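Local coordinates for fluoroacetyl coenzyme A thioesterase (Streptomyces cattleya, PDB 3KUV), which hydrolyses fluoroacetyl-CoA to fluoroacetate and CoA before it can react with citrate synthase, conferring fluoroacetate resistance, and does not use acetyl-CoA as a substrate, at the interface of chains A and B. Residues are numbered along the deposited sequence; one frame, centred on the assembly and turned at random. Chains: chain A/B, Fluoroacetyl coenzyme A thioesterase.

Contact 1: the interface of chains A and B. Residues chain A 26, 43-44, 47; chain B 26, 43-44, 47.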
# COMPACT_ATOMS: atom_id res chain seq x y z
N LEU A 26 -8.65 5.61 -3.84
CA LEU A 26 -7.48 4.76 -4.28
C LEU A 26 -7.75 3.98 -5.54
O LEU A 26 -6.95 3.99 -6.49
CB LEU A 26 -7.02 3.87 -3.09
CG LEU A 26 -5.66 3.15 -3.40
CD1 LEU A 26 -4.46 4.12 -3.22
CD2 LEU A 26 -5.51 2.04 -2.37
N GLY A 43 -3.48 1.73 1.31
CA GLY A 43 -2.49 1.94 0.26
C GLY A 43 -1.93 3.37 0.29
O GLY A 43 -0.78 3.61 -0.06
N PHE A 44 -2.77 4.32 0.72
CA PHE A 44 -2.24 5.69 0.87
C PHE A 44 -1.38 5.84 2.17
O PHE A 44 -0.37 6.55 2.16
CB PHE A 44 -3.41 6.70 0.92
CG PHE A 44 -4.03 7.00 -0.41
CD1 PHE A 44 -3.29 7.46 -1.49
CD2 PHE A 44 -5.46 6.94 -0.52
CE1 PHE A 44 -3.91 7.82 -2.76
CE2 PHE A 44 -6.05 7.24 -1.72
CZ PHE A 44 -5.29 7.68 -2.87
N GLY A 47 1.89 4.56 1.02
CA GLY A 47 2.61 5.56 0.23
C GLY A 47 3.12 6.70 1.10
O GLY A 47 4.25 7.14 0.83
N LEU B 26 0.01 8.38 -7.06
CA LEU B 26 -0.41 8.07 -5.65
C LEU B 26 -0.41 9.31 -4.74
O LEU B 26 -1.31 9.47 -3.91
CB LEU B 26 0.48 6.92 -5.15
CG LEU B 26 0.05 6.36 -3.76
CD1 LEU B 26 -1.23 5.52 -3.91
CD2 LEU B 26 1.19 5.49 -3.28
N GLY B 43 1.87 1.37 -3.10
CA GLY B 43 0.63 1.57 -2.37
C GLY B 43 -0.55 1.13 -3.24
O GLY B 43 -1.58 0.69 -2.71
N PHE B 44 -0.46 1.32 -4.58
CA PHE B 44 -1.51 0.80 -5.45
C PHE B 44 -1.51 -0.74 -5.47
O PHE B 44 -2.59 -1.35 -5.58
CB PHE B 44 -1.42 1.38 -6.86
CG PHE B 44 -1.88 2.83 -7.00
CD1 PHE B 44 -3.16 3.21 -6.60
CD2 PHE B 44 -1.04 3.77 -7.63
CE1 PHE B 44 -3.63 4.55 -6.77
CE2 PHE B 44 -1.44 5.08 -7.81
CZ PHE B 44 -2.74 5.48 -7.41
N GLY B 47 -3.34 -1.82 -2.48
CA GLY B 47 -4.80 -1.68 -2.62
C GLY B 47 -5.36 -2.78 -3.54
O GLY B 47 -6.53 -3.19 -3.38
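A:Leu26 and B:Leu26 meet through one methyl each, CD1 of A:Leu26 lying 3.6 Å from CD1 of B:Leu26, with the two side chains set obliquely across the dyad of the homodimer. The same methyl also reaches the partner's phenylalanine: A:Leu26 CD1 is 3.7 Å from B:Phe44 CE1, and the exchanged pair repeats this. The other branch turns to the helix of the opposite chain, A:Leu26 CD2 resting 3.8 Å from B:Gly47 CA, where the absence of a side chain leaves backbone as the contact surface. Each leucine is thus forked, one methyl in the central apolar cluster and one against helix 42-57 of chain B or its twin, helix 42-56 of chain A. Chi1 places the fork, CG standing anti to the backbone N (-170° in A:Leu26, -173° in B:Leu26), and chi2 then sets which branch faces which partner.

Each ring touches the other chain with its CD1-CE1 side. B:Phe44 CE1 comes within 3.4 Å of the carbonyl O of A:Leu26, a close carbon-oxygen contact. Behind these contacts, each ring has the leucine of its own chain over the centre of one face: A:Leu26 CD1 sits 3.6 Å above the A:Phe44 plane. Both CD1 methyls therefore bridge an own ring and a partner ring, which ties the two leucines and two phenylalanines into one apolar core. The phenylalanines and glycines belong to the substrate-binding segment at the start of the long helix, so the hot-dog-fold dimer buries part of that segment, and dimerisation may help to shape it. At the helix starts the backbones themselves approach, A:Gly43 CA lying 3.3 Å from the carbonyl O of B:Gly43.

Contact 2: the interface of chains A and B. Residues chain A 27, 30, 32-33; chain B 47, 50-51, 54.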
# COMPACT_ATOMS: atom_id res chain seq x y z
N TYR A 27 -8.99 3.45 -5.58
CA TYR A 27 -9.48 2.72 -6.78
C TYR A 27 -10.93 3.14 -7.13
O TYR A 27 -11.91 2.46 -6.70
CB TYR A 27 -9.45 1.18 -6.58
CG TYR A 27 -8.06 0.64 -6.87
CD1 TYR A 27 -7.66 0.38 -8.16
CD2 TYR A 27 -7.13 0.46 -5.79
CE1 TYR A 27 -6.38 -0.15 -8.43
CE2 TYR A 27 -5.82 -0.03 -6.05
CZ TYR A 27 -5.47 -0.33 -7.33
OH TYR A 27 -4.19 -0.76 -7.60
N SER A 30 -13.19 0.59 -8.77
CA SER A 30 -13.66 -0.55 -8.04
C SER A 30 -15.07 -0.36 -7.52
O SER A 30 -15.23 0.31 -6.47
CB SER A 30 -12.77 -0.83 -6.85
OG SER A 30 -13.29 -1.84 -6.00
N GLU A 32 -16.48 -2.60 -5.97
CA GLU A 32 -16.35 -3.24 -4.71
C GLU A 32 -15.92 -2.28 -3.52
O GLU A 32 -16.17 -2.67 -2.41
CB GLU A 32 -15.40 -4.49 -4.83
CG GLU A 32 -15.89 -5.70 -5.67
CD GLU A 32 -15.68 -5.54 -7.20
OE1 GLU A 32 -14.79 -4.81 -7.64
OE2 GLU A 32 -16.51 -6.14 -7.95
N PHE A 33 -15.24 -1.12 -3.78
CA PHE A 33 -14.80 -0.06 -2.81
C PHE A 33 -15.68 1.22 -2.83
O PHE A 33 -15.43 2.18 -2.10
CB PHE A 33 -13.38 0.49 -3.15
CG PHE A 33 -12.19 -0.45 -2.85
CD1 PHE A 33 -12.35 -1.61 -2.11
CD2 PHE A 33 -10.93 -0.10 -3.26
CE1 PHE A 33 -11.26 -2.45 -1.84
CE2 PHE A 33 -9.78 -0.94 -2.93
CZ PHE A 33 -9.98 -2.10 -2.23
N GLY B 47 -3.34 -1.82 -2.48
CA GLY B 47 -4.80 -1.68 -2.62
C GLY B 47 -5.36 -2.78 -3.54
O GLY B 47 -6.53 -3.19 -3.38
N GLU B 50 -5.71 -5.96 -1.59
CA GLU B 50 -6.91 -5.85 -0.77
C GLU B 50 -8.14 -6.12 -1.62
O GLU B 50 -9.05 -6.83 -1.19
CB GLU B 50 -7.07 -4.45 -0.12
CG GLU B 50 -5.97 -4.17 0.91
CD GLU B 50 -6.43 -3.02 1.82
OE1 GLU B 50 -7.40 -3.14 2.62
OE2 GLU B 50 -5.81 -1.89 1.77
N TRP B 51 -8.23 -5.46 -2.77
CA TRP B 51 -9.39 -5.61 -3.64
C TRP B 51 -9.62 -7.08 -4.00
O TRP B 51 -10.79 -7.54 -3.98
CB TRP B 51 -9.12 -4.73 -4.88
CG TRP B 51 -10.32 -4.53 -5.85
CD1 TRP B 51 -11.60 -5.09 -5.77
CD2 TRP B 51 -10.23 -3.84 -7.10
NE1 TRP B 51 -12.34 -4.69 -6.92
CE2 TRP B 51 -11.50 -3.97 -7.75
CE3 TRP B 51 -9.17 -3.15 -7.76
CZ2 TRP B 51 -11.73 -3.41 -9.02
CZ3 TRP B 51 -9.40 -2.60 -9.05
CH2 TRP B 51 -10.72 -2.74 -9.64
N VAL B 54 -11.12 -8.72 -0.96
CA VAL B 54 -12.51 -8.30 -0.81
C VAL B 54 -13.48 -9.03 -1.74
O VAL B 54 -14.57 -9.47 -1.35
CB VAL B 54 -12.61 -6.72 -0.97
CG1 VAL B 54 -14.01 -6.23 -1.18
CG2 VAL B 54 -11.87 -5.98 0.23
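The indole of B:Trp51 carries A:Ser30 on one face: the serine CB stands 3.7 Å from the centroid of the six-membered ring in a CH-pi contact, while OG sits above the plane but displaced toward the rim. Next to the serine, the A:Tyr27 ring presents a face to the benzo edge of the indole, its CD1 being 3.6 Å from B:Trp51 CZ3 with CE3 above the tyrosine rim. At the pyrrole edge, the A:Glu32 carboxylate receives the hydrogen bond from B:Trp51 NE1 to OE1, 2.6 Å long and fairly straight at 162°. OE1 lies almost in the indole plane, yet the N-H reaches it on the anti side and 33° out of the carboxylate plane. The bend at chi2 (82°) turns the A:Glu32 carboxylate back so that OE1 meets the N-H. A:Ser30 OG is 3.1 Å from B:Trp51 NE1, but it lies over the ring face, a poor direction for receiving the N-H already directed at A:Glu32.

This flank of the homodimer interface seats a 3-10 turn of chain A on the catalytic helix of chain B. A:Phe33 packs there with CZ 3.8 Å from B:Trp51 CA and near the carbonyl O of B:Gly47. A:Phe33 CZ also lies 4.3 Å from CB of the active-site B:Glu50. Farther along helix 42-57, B:Val54 CG2 meets the ring at A:Phe33 CE1, 4.1 Å away.

The C-alpha centres of contact 1 and contact 2 lie about 11 Å apart, and both include B:Gly47. Helix 42-57 of chain B runs through the pair: its start serves contact 1 and its later turns serve contact 2. From chain A, the stretch from helix 23-26 to 3-10 helix 31-33 follows that helix, supplying A:Leu26 to one contact and A:Tyr27 onward to the other. Two-fold symmetry repeats contact 2 with the chains exchanged. Contact 1 centres about 5 Å from active-site A:Ser42, an engineered residue, and contact 2 about 10 Å from it, so dimer assembly and active-site shape are probably coupled.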